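Local coordinates for protein NalD (Pseudomonas aeruginosa PAO1, PDB 5DAJ) that represses the MexAB-OprM multidrug efflux pump as a secondary, TetR-family regulator, and binds novobiocin, which induces pump expression, at residues H50-N53 against K54-F58; L122-A125 against Q126-N130; L183-P186 against D187-A190; L193-P196 against M197-L201. One frame throughout, in Å; residues are numbered along the deposited sequence.

Interaction 1. Residues H50-N53 against K54-F58; sequences HFQN and KAHLF
One face of the Phe-51 ring is covered by Leu-57, whose CG sits 4.3 Å from the centroid of that ring, displaced toward its rim; CD1 of Leu-57 extends the cover across CD2 of Phe-51. The imidazole of His-56 is met differently. At its edge, close to the ring plane, lies the carbonyl O of Phe-51, which accepts a hydrogen bond from His-56 ND1 (3.2 Å), while Gln-52 OE1 approaches obliquely, 3.3 Å from ND1 of His-56 but too poorly angled to bond. With CG of His-56 opposite its backbone N (chi1 -171°), the ring swings back toward the end of the preceding helix. Phe-51 O is gripped twice: His-56 ND1 comes above one face of the carbonyl plane and Asn-53 N, 2.6 Å from that oxygen, from the other, the second bond closing a classic gamma-turn with Gln-52 at positive phi. Asn-53 then N-caps helix 54-63, its OD1 accepting from His-56 N at 2.8 Å, and its own carbonyl starts the regular bonding to Leu-57 N. The turn joins helix 44-51, the second helix of the predicted helix-turn-helix, to helix 54-63, which leads toward the regulatory part of the protein, as in other TetR-family repressors. Phe-51 also packs on helix 6-26, and Lys-54 NZ bonds to Thr-31 O and Val-28 O and pairs with Glu-121. Chemically, His-56 serves as donor through both its backbone N and its ND1, and the nearby Glu-124 carboxylate would probably favour a protonated ring.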
loop_
_atom_site.group_PDB
_atom_site.type_symbol
_atom_site.label_atom_id
_atom_site.label_comp_id
_atom_site.label_asym_id
_atom_site.label_seq_id
_atom_site.Cartn_x
_atom_site.Cartn_y
_atom_site.Cartn_z
ATOM N N HIS A 50 -27.186 -10.085 11.339
ATOM C CA HIS A 50 -26.395 -10.802 10.327
ATOM C C HIS A 50 -24.884 -10.657 10.444
ATOM O O HIS A 50 -24.140 -11.574 10.061
ATOM C CB HIS A 50 -26.829 -10.378 8.921
ATOM C CG HIS A 50 -28.181 -10.888 8.559
ATOM N ND1 HIS A 50 -28.458 -12.237 8.508
ATOM C CD2 HIS A 50 -29.337 -10.250 8.271
ATOM C CE1 HIS A 50 -29.722 -12.407 8.168
ATOM N NE2 HIS A 50 -30.282 -11.217 8.027
ATOM N N PHE A 51 -24.430 -9.499 10.912
ATOM C CA PHE A 51 -22.996 -9.162 10.875
ATOM C C PHE A 51 -22.353 -8.771 12.196
ATOM O O PHE A 51 -21.149 -8.559 12.233
ATOM C CB PHE A 51 -22.760 -8.068 9.827
ATOM C CG PHE A 51 -23.083 -8.506 8.430
ATOM C CD1 PHE A 51 -22.240 -9.398 7.755
ATOM C CD2 PHE A 51 -24.228 -8.052 7.793
ATOM C CE1 PHE A 51 -22.528 -9.809 6.467
ATOM C CE2 PHE A 51 -24.523 -8.468 6.501
ATOM C CZ PHE A 51 -23.672 -9.348 5.840
ATOM N N GLN A 52 -23.140 -8.675 13.271
ATOM C CA GLN A 52 -22.649 -8.392 14.645
ATOM C C GLN A 52 -22.028 -7.013 14.849
ATOM O O GLN A 52 -22.532 -6.212 15.639
ATOM C CB GLN A 52 -21.694 -9.469 15.125
ATOM C CG GLN A 52 -22.347 -10.832 15.319
ATOM C CD GLN A 52 -22.215 -11.701 14.090
ATOM O OE1 GLN A 52 -21.111 -12.163 13.755
ATOM N NE2 GLN A 52 -23.329 -11.936 13.401
ATOM N N ASN A 53 -20.938 -6.746 14.144
ATOM C CA ASN A 53 -20.266 -5.458 14.216
ATOM C C ASN A 53 -19.700 -5.038 12.869
ATOM O O ASN A 53 -19.640 -5.833 11.929
ATOM C CB ASN A 53 -19.163 -5.529 15.275
ATOM C CG ASN A 53 -18.116 -6.587 14.956
ATOM O OD1 ASN A 53 -17.335 -6.427 14.028
ATOM N ND2 ASN A 53 -18.077 -7.656 15.741
ATOM N N LYS A 54 -19.233 -3.795 12.808
ATOM C CA LYS A 54 -18.713 -3.213 11.566
ATOM C C LYS A 54 -17.504 -3.972 11.014
ATOM O O LYS A 54 -17.375 -4.142 9.807
ATOM C CB LYS A 54 -18.351 -1.727 11.759
ATOM C CG LYS A 54 -18.245 -0.961 10.443
ATOM C CD LYS A 54 -17.554 0.377 10.573
ATOM C CE LYS A 54 -18.372 1.371 11.351
ATOM N NZ LYS A 54 -17.781 2.733 11.237
ATOM N N ALA A 55 -16.598 -4.379 11.899
ATOM C CA ALA A 55 -15.358 -5.088 11.509
ATOM C C ALA A 55 -15.652 -6.416 10.846
ATOM O O ALA A 55 -15.019 -6.776 9.854
ATOM C CB ALA A 55 -14.447 -5.301 12.708
ATOM N N HIS A 56 -16.610 -7.140 11.412
ATOM C CA HIS A 56 -17.021 -8.431 10.868
ATOM C C HIS A 56 -17.721 -8.263 9.530
ATOM O O HIS A 56 -17.524 -9.074 8.632
ATOM C CB HIS A 56 -17.947 -9.165 11.823
ATOM C CG HIS A 56 -18.232 -10.578 11.420
ATOM N ND1 HIS A 56 -19.499 -11.015 11.101
ATOM C CD2 HIS A 56 -17.415 -11.647 11.264
ATOM C CE1 HIS A 56 -19.455 -12.297 10.783
ATOM N NE2 HIS A 56 -18.203 -12.703 10.871
ATOM N N LEU A 57 -18.541 -7.217 9.424
ATOM C CA LEU A 57 -19.219 -6.865 8.172
ATOM C C LEU A 57 -18.183 -6.625 7.079
ATOM O O LEU A 57 -18.230 -7.226 6.007
ATOM C CB LEU A 57 -20.083 -5.616 8.353
ATOM C CG LEU A 57 -21.072 -5.310 7.227
ATOM C CD1 LEU A 57 -22.256 -4.518 7.756
ATOM C CD2 LEU A 57 -20.433 -4.550 6.071
ATOM N N PHE A 58 -17.231 -5.756 7.392
ATOM C CA PHE A 58 -16.125 -5.413 6.491
ATOM C C PHE A 58 -15.360 -6.656 6.033
ATOM O O PHE A 58 -14.985 -6.771 4.875
ATOM C CB PHE A 58 -15.180 -4.443 7.196
ATOM C CG PHE A 58 -14.046 -3.961 6.344
ATOM C CD1 PHE A 58 -14.266 -3.056 5.341
ATOM C CD2 PHE A 58 -12.765 -4.409 6.560
ATOM C CE1 PHE A 58 -13.218 -2.593 4.564
ATOM C CE2 PHE A 58 -11.713 -3.957 5.784
ATOM C CZ PHE A 58 -11.944 -3.041 4.780
#

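Interaction 2. Residues L122-A125 against Q126-N130; sequences LREA and QERNN
The shortest polar bond across the contact runs from Asn-129 N to Ala-125 O, 2.9 Å, with an N-H...O angle of 151°. Three like it, from Gln-126, Glu-127 and Arg-128 to the carbonyls of Leu-122, Arg-123 and Glu-124, complete the opening turns of helix 123-145, for which Leu-122 stands at the N-cap. The same i to i+4 spacing sets up two acid-base pairs. Glu-124 is extended, CG opposite its backbone N (chi1 180°), and runs alongside Arg-128 in the same direction; OE2 of Glu-124 ends 4.0 Å from NH1 of Arg-128, over the guanidinium face, with the carboxylate plane turned 84° from it. This long salt bridge is therefore a matter of charge, with no N-H aimed at the oxygen. Such i, i+4 ion pairs are a common feature of helices; here Arg-123, Glu-127 and Arg-128 are exposed, while Glu-124 sits at the border, its side chain, like Ala-125, also touching helix 54-63. Arg-123 and Glu-127 make a looser pair: Glu-127 OE2 lies near the guanidinium plane, 4.4 Å from NE of Arg-123, and its nearest touch is on CG of that arginine. Gln-126 packs on Gln-114 of the second subunit, and Asn-130 OD1 accepts from Arg-179 of that subunit.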
loop_
_atom_site.group_PDB
_atom_site.type_symbol
_atom_site.label_atom_id
_atom_site.label_comp_id
_atom_site.label_asym_id
_atom_site.label_seq_id
_atom_site.Cartn_x
_atom_site.Cartn_y
_atom_site.Cartn_z
ATOM N N LEU A 122 -11.821 -1.628 13.970
ATOM C CA LEU A 122 -11.539 -2.574 12.879
ATOM C C LEU A 122 -10.380 -3.539 13.177
ATOM O O LEU A 122 -9.734 -4.047 12.264
ATOM C CB LEU A 122 -11.284 -1.811 11.573
ATOM C CG LEU A 122 -12.535 -1.192 10.931
ATOM C CD1 LEU A 122 -12.515 0.324 11.047
ATOM C CD2 LEU A 122 -12.638 -1.599 9.479
ATOM N N ARG A 123 -10.135 -3.808 14.457
ATOM C CA ARG A 123 -9.062 -4.726 14.885
ATOM C C ARG A 123 -9.206 -6.100 14.236
ATOM O O ARG A 123 -8.249 -6.634 13.678
ATOM C CB ARG A 123 -9.069 -4.899 16.407
ATOM C CG ARG A 123 -7.808 -5.527 16.981
ATOM C CD ARG A 123 -6.799 -4.461 17.374
ATOM N NE ARG A 123 -5.614 -5.022 18.016
ATOM C CZ ARG A 123 -4.620 -4.302 18.540
ATOM N NH1 ARG A 123 -4.644 -2.969 18.502
ATOM N NH2 ARG A 123 -3.587 -4.921 19.105
ATOM N N GLU A 124 -10.413 -6.653 14.320
ATOM C CA GLU A 124 -10.740 -7.983 13.764
ATOM C C GLU A 124 -10.443 -8.098 12.271
ATOM O O GLU A 124 -9.918 -9.115 11.806
ATOM C CB GLU A 124 -12.221 -8.306 13.997
ATOM C CG GLU A 124 -12.669 -9.667 13.471
ATOM C CD GLU A 124 -14.171 -9.878 13.565
ATOM O OE1 GLU A 124 -14.848 -9.231 14.403
ATOM O OE2 GLU A 124 -14.683 -10.706 12.794
ATOM N N ALA A 125 -10.794 -7.048 11.537
ATOM C CA ALA A 125 -10.573 -6.999 10.090
ATOM C C ALA A 125 -9.099 -6.991 9.718
ATOM O O ALA A 125 -8.681 -7.693 8.794
ATOM C CB ALA A 125 -11.242 -5.778 9.501
ATOM N N GLN A 126 -8.322 -6.201 10.451
ATOM C CA GLN A 126 -6.874 -6.156 10.270
ATOM C C GLN A 126 -6.208 -7.504 10.575
ATOM O O GLN A 126 -5.335 -7.953 9.829
ATOM C CB GLN A 126 -6.243 -5.068 11.147
ATOM C CG GLN A 126 -4.725 -4.995 11.025
ATOM C CD GLN A 126 -4.141 -3.694 11.541
ATOM O OE1 GLN A 126 -3.437 -2.986 10.812
ATOM N NE2 GLN A 126 -4.416 -3.375 12.807
ATOM N N GLU A 127 -6.600 -8.118 11.687
ATOM C CA GLU A 127 -6.049 -9.419 12.091
ATOM C C GLU A 127 -6.229 -10.467 10.992
ATOM O O GLU A 127 -5.269 -11.147 10.610
ATOM C CB GLU A 127 -6.679 -9.908 13.401
ATOM C CG GLU A 127 -6.134 -9.203 14.642
ATOM C CD GLU A 127 -6.887 -9.539 15.925
ATOM O OE1 GLU A 127 -8.034 -10.037 15.865
ATOM O OE2 GLU A 127 -6.324 -9.295 17.014
ATOM N N ARG A 128 -7.445 -10.560 10.464
ATOM C CA ARG A 128 -7.740 -11.535 9.392
ATOM C C ARG A 128 -7.115 -11.152 8.044
ATOM O O ARG A 128 -6.726 -12.032 7.257
ATOM C CB ARG A 128 -9.249 -11.792 9.264
ATOM C CG ARG A 128 -9.652 -13.054 10.009
ATOM C CD ARG A 128 -11.154 -13.274 10.028
ATOM N NE ARG A 128 -11.565 -14.213 11.061
ATOM C CZ ARG A 128 -12.826 -14.529 11.368
ATOM N NH1 ARG A 128 -13.854 -13.995 10.706
ATOM N NH2 ARG A 128 -13.059 -15.397 12.346
ATOM N N ASN A 129 -6.982 -9.848 7.800
ATOM C CA ASN A 129 -6.233 -9.383 6.632
ATOM C C ASN A 129 -4.764 -9.830 6.688
ATOM O O ASN A 129 -4.230 -10.410 5.738
ATOM C CB ASN A 129 -6.285 -7.861 6.479
ATOM C CG ASN A 129 -5.847 -7.409 5.109
ATOM O OD1 ASN A 129 -4.891 -6.644 4.991
ATOM N ND2 ASN A 129 -6.495 -7.924 4.060
ATOM N N ASN A 130 -4.125 -9.555 7.824
ATOM C CA ASN A 130 -2.759 -10.026 8.091
ATOM C C ASN A 130 -2.604 -11.520 7.894
ATOM O O ASN A 130 -1.629 -11.969 7.302
ATOM C CB ASN A 130 -2.312 -9.664 9.511
ATOM C CG ASN A 130 -1.988 -8.193 9.664
ATOM O OD1 ASN A 130 -1.709 -7.508 8.693
ATOM N ND2 ASN A 130 -2.002 -7.710 10.891
#

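Interaction 3. Residues L183-P186 against D187-A190; sequences LFDP and DTDA
Three first torsions bring the polar groups together. Asp-185 holds its carboxylate opposite the backbone N (chi1 176°), leaning forward over the start of the helix; Thr-188 turns OG1 back to meet it (chi1 61°); and Asp-189 folds its carboxylate toward the chain that precedes the helix. The result is a cap in which Asp-185 OD2 is gripped twice by one residue: Thr-188 N reaches it from above the carboxylate plane at 3.0 Å, and Thr-188 OG1 donates along the anti lone pair at 2.5 Å. Asp-189 OD2 in turn accepts from Asp-185 N, 2.8 Å and nearly straight, while Asp-185 O takes Asp-189 N as its first regular helical bond. The pattern recalls a capping box, but the return bond comes from Asp-189, one residue beyond the N3 position held by Thr-188. Asp-185 is the N-cap of helix 186-201, and Pro-186, next in line, has no N-H to satisfy. CB of Phe-184 rests 3.4 Å from Asp-189 OD2, and the Phe-184 ring meets that of Trp-177 in helix 159-179. The other oxygen of Asp-189 forms a salt bridge with Arg-160 of the second subunit. These donors and the helix N-terminus would probably favour ionised Asp-185 and Asp-189, although the neighbouring negative charges, including Asp-187 OD2 4.7 Å from Asp-185 OD2, would work against it.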
loop_
_atom_site.group_PDB
_atom_site.type_symbol
_atom_site.label_atom_id
_atom_site.label_comp_id
_atom_site.label_asym_id
_atom_site.label_seq_id
_atom_site.Cartn_x
_atom_site.Cartn_y
_atom_site.Cartn_z
ATOM N N LEU A 183 -1.536 5.746 -13.886
ATOM C CA LEU A 183 -0.126 5.313 -13.814
ATOM C C LEU A 183 0.230 4.256 -14.826
ATOM O O LEU A 183 1.283 4.334 -15.462
ATOM C CB LEU A 183 0.232 4.784 -12.421
ATOM C CG LEU A 183 0.600 5.832 -11.378
ATOM C CD1 LEU A 183 0.792 5.140 -10.036
ATOM C CD2 LEU A 183 1.852 6.602 -11.758
ATOM N N PHE A 184 -0.640 3.267 -14.965
ATOM C CA PHE A 184 -0.426 2.223 -15.952
ATOM C C PHE A 184 -1.712 1.502 -16.318
ATOM O O PHE A 184 -2.752 1.704 -15.705
ATOM C CB PHE A 184 0.653 1.222 -15.484
ATOM C CG PHE A 184 0.299 0.455 -14.244
ATOM C CD1 PHE A 184 -0.479 -0.696 -14.314
ATOM C CD2 PHE A 184 0.774 0.854 -13.012
ATOM C CE1 PHE A 184 -0.801 -1.417 -13.169
ATOM C CE2 PHE A 184 0.453 0.144 -11.864
ATOM C CZ PHE A 184 -0.333 -0.995 -11.941
ATOM N N ASP A 185 -1.606 0.675 -17.351
ATOM C CA ASP A 185 -2.702 -0.152 -17.833
ATOM C C ASP A 185 -2.524 -1.587 -17.325
ATOM O O ASP A 185 -1.641 -2.307 -17.804
ATOM C CB ASP A 185 -2.724 -0.132 -19.359
ATOM C CG ASP A 185 -3.774 -1.047 -19.934
ATOM O OD1 ASP A 185 -4.902 -1.091 -19.389
ATOM O OD2 ASP A 185 -3.481 -1.726 -20.946
ATOM N N PRO A 186 -3.354 -2.018 -16.361
ATOM C CA PRO A 186 -3.261 -3.384 -15.833
ATOM C C PRO A 186 -3.291 -4.490 -16.884
ATOM O O PRO A 186 -2.673 -5.526 -16.694
ATOM C CB PRO A 186 -4.489 -3.493 -14.926
ATOM C CG PRO A 186 -4.732 -2.101 -14.473
ATOM C CD PRO A 186 -4.393 -1.247 -15.660
ATOM N N ASP A 187 -4.007 -4.273 -17.976
ATOM C CA ASP A 187 -4.074 -5.260 -19.055
ATOM C C ASP A 187 -2.710 -5.455 -19.731
ATOM O O ASP A 187 -2.108 -6.521 -19.620
ATOM C CB ASP A 187 -5.141 -4.853 -20.089
ATOM C CG ASP A 187 -5.349 -5.903 -21.179
ATOM O OD1 ASP A 187 -4.922 -7.064 -21.020
ATOM O OD2 ASP A 187 -5.976 -5.561 -22.203
ATOM N N THR A 188 -2.229 -4.408 -20.396
ATOM C CA THR A 188 -1.052 -4.495 -21.278
ATOM C C THR A 188 0.307 -4.230 -20.613
ATOM O O THR A 188 1.336 -4.593 -21.183
ATOM C CB THR A 188 -1.178 -3.537 -22.486
ATOM O OG1 THR A 188 -1.274 -2.179 -22.032
ATOM C CG2 THR A 188 -2.397 -3.887 -23.322
ATOM N N ASP A 189 0.317 -3.599 -19.439
ATOM C CA ASP A 189 1.575 -3.316 -18.710
ATOM C C ASP A 189 1.943 -4.327 -17.628
ATOM O O ASP A 189 3.099 -4.389 -17.221
ATOM C CB ASP A 189 1.541 -1.935 -18.061
ATOM C CG ASP A 189 1.475 -0.807 -19.067
ATOM O OD1 ASP A 189 2.082 -0.907 -20.155
ATOM O OD2 ASP A 189 0.803 0.194 -18.761
ATOM N N ALA A 190 0.977 -5.112 -17.161
ATOM C CA ALA A 190 1.214 -6.093 -16.084
ATOM C C ALA A 190 2.433 -6.982 -16.324
ATOM O O ALA A 190 3.260 -7.151 -15.434
ATOM C CB ALA A 190 -0.013 -6.956 -15.873
#

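Interaction 4. Residues L193-P196 against M197-L201; sequences LLEP and MFRGL
Glu-195 and Arg-199 cross one another at an angle, their carboxylate and guanidinium planes turned 82° apart, so that a single oxygen does the pairing: Glu-195 OE2 stands 3.3 Å from Arg-199 NH2 in a salt bridge. Bends in both chains bring this about, at chi2 of the glutamate (62°) and at chi3 of the arginine (-69°), which curls its guanidinium back along the helix. Around the helix from this pair, Phe-198 presents the edge of its ring to the carbonyl of Leu-194: CD1 of Phe-198 lies 3.5 Å from Leu-194 O, in the ring plane, and the leucine CB is only loosely touched. Tyr-89 meets the Phe-198 ring edge-to-face, and Trp-205 meets it too while bonding through its indole NE1 to Glu-195 OE1. The backbone bonds of Phe-198, Arg-199 and Gly-200 to the carbonyls four residues back keep the turn regular, although helix 186-201 is kinked where Pro-196 offers no N-H to the turn before. Selenomethionine Met-197, bent at chi2 and chi3, leads its tail away toward helix 159-179 and the second subunit, whose own Met-197 packs on Pro-196. The segment thereby belongs to the dimer interface, built in TetR-family regulators largely from the last helices of the regulatory domain. The chemistry is mixed: an apolar side serves helix packing and dimerisation, while the ion pair joins successive turns and, through Arg-199 against His-154 of the second subunit, also borders the interface.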
loop_
_atom_site.group_PDB
_atom_site.type_symbol
_atom_site.label_atom_id
_atom_site.label_comp_id
_atom_site.label_asym_id
_atom_site.label_seq_id
_atom_site.Cartn_x
_atom_site.Cartn_y
_atom_site.Cartn_z
ATOM N N LEU A 193 5.652 -4.935 -15.855
ATOM C CA LEU A 193 5.813 -4.499 -14.462
ATOM C C LEU A 193 6.345 -5.618 -13.567
ATOM O O LEU A 193 7.131 -5.370 -12.645
ATOM C CB LEU A 193 4.488 -3.976 -13.916
ATOM C CG LEU A 193 4.023 -2.677 -14.579
ATOM C CD1 LEU A 193 2.525 -2.472 -14.387
ATOM C CD2 LEU A 193 4.802 -1.484 -14.045
ATOM N N LEU A 194 5.903 -6.839 -13.850
ATOM C CA LEU A 194 6.321 -8.031 -13.107
ATOM C C LEU A 194 7.629 -8.641 -13.620
ATOM O O LEU A 194 8.391 -9.224 -12.841
ATOM C CB LEU A 194 5.219 -9.097 -13.142
ATOM C CG LEU A 194 3.891 -8.696 -12.507
ATOM C CD1 LEU A 194 2.846 -9.754 -12.786
ATOM C CD2 LEU A 194 4.027 -8.480 -11.009
ATOM N N GLU A 195 7.878 -8.492 -14.918
ATOM C CA GLU A 195 9.064 -9.062 -15.570
ATOM C C GLU A 195 10.367 -8.914 -14.767
ATOM O O GLU A 195 11.002 -9.928 -14.446
ATOM C CB GLU A 195 9.230 -8.496 -16.995
ATOM C CG GLU A 195 10.383 -9.065 -17.829
ATOM C CD GLU A 195 10.279 -10.559 -18.112
ATOM O OE1 GLU A 195 9.236 -11.192 -17.805
ATOM O OE2 GLU A 195 11.262 -11.105 -18.666
ATOM N N PRO A 196 10.761 -7.672 -14.420
ATOM C CA PRO A 196 12.064 -7.504 -13.765
ATOM C C PRO A 196 12.184 -8.230 -12.430
ATOM O O PRO A 196 13.235 -8.784 -12.130
ATOM C CB PRO A 196 12.166 -5.990 -13.563
ATOM C CG PRO A 196 10.764 -5.500 -13.586
ATOM C CD PRO A 196 10.059 -6.384 -14.560
HETATM N N MSE A 197 11.110 -8.248 -11.648
HETATM C CA MSE A 197 11.125 -8.948 -10.355
HETATM C C MSE A 197 11.458 -10.399 -10.572
HETATM O O MSE A 197 12.356 -10.938 -9.920
HETATM C CB MSE A 197 9.804 -8.808 -9.605
HETATM C CG MSE A 197 9.727 -9.607 -8.299
HETATM SE SE MSE A 197 11.172 -9.105 -7.042
HETATM C CE MSE A 197 10.401 -7.412 -6.391
ATOM N N PHE A 198 10.744 -11.042 -11.488
ATOM C CA PHE A 198 10.982 -12.467 -11.775
ATOM C C PHE A 198 12.330 -12.739 -12.435
ATOM O O PHE A 198 12.979 -13.741 -12.117
ATOM C CB PHE A 198 9.859 -13.060 -12.610
ATOM C CG PHE A 198 8.645 -13.382 -11.805
ATOM C CD1 PHE A 198 7.690 -12.407 -11.552
ATOM C CD2 PHE A 198 8.475 -14.646 -11.257
ATOM C CE1 PHE A 198 6.569 -12.696 -10.795
ATOM C CE2 PHE A 198 7.352 -14.938 -10.507
ATOM C CZ PHE A 198 6.400 -13.963 -10.275
ATOM N N ARG A 199 12.780 -11.820 -13.283
ATOM C CA ARG A 199 14.083 -11.953 -13.918
ATOM C C ARG A 199 15.172 -11.800 -12.851
ATOM O O ARG A 199 16.202 -12.472 -12.903
ATOM C CB ARG A 199 14.259 -10.901 -15.012
ATOM C CG ARG A 199 15.441 -11.155 -15.933
ATOM C CD ARG A 199 15.761 -9.929 -16.773
ATOM N NE ARG A 199 14.721 -9.657 -17.761
ATOM C CZ ARG A 199 14.869 -9.836 -19.070
ATOM N NH1 ARG A 199 16.018 -10.290 -19.553
ATOM N NH2 ARG A 199 13.868 -9.563 -19.897
ATOM N N GLY A 200 14.933 -10.913 -11.885
ATOM C CA GLY A 200 15.876 -10.667 -10.788
ATOM C C GLY A 200 15.975 -11.770 -9.751
ATOM O O GLY A 200 17.002 -11.928 -9.092
ATOM N N LEU A 201 14.890 -12.516 -9.576
ATOM C CA LEU A 201 14.854 -13.637 -8.625
ATOM C C LEU A 201 15.410 -14.928 -9.214
ATOM O O LEU A 201 16.119 -15.663 -8.527
ATOM C CB LEU A 201 13.425 -13.894 -8.139
ATOM C CG LEU A 201 12.786 -12.824 -7.249
ATOM C CD1 LEU A 201 11.300 -13.111 -7.075
ATOM C CD2 LEU A 201 13.461 -12.742 -5.894
#

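In the fold
The four interactions come in series along a helical chain and fall into two pairs on opposite sides of its centre. Interactions 1 and 2, centres 12 Å apart, touch where helix 54-63 meets the start of helix 123-145; His-56 CD2 lies 3.3 Å from Glu-124 OE2, where the predicted DNA-binding part packs against the C-terminal region. Interactions 3 and 4, 15 Å apart, share helix 186-201 and meet through Phe-184 and Leu-193. From interaction 1 the centres of these two are 34 and 39 Å away, and from interaction 2 both are 30 Å away. Interactions 2, 3 and 4 also touch the second subunit, consistent with the way TetR-family repressors probably pass ligand binding to the DNA-binding part.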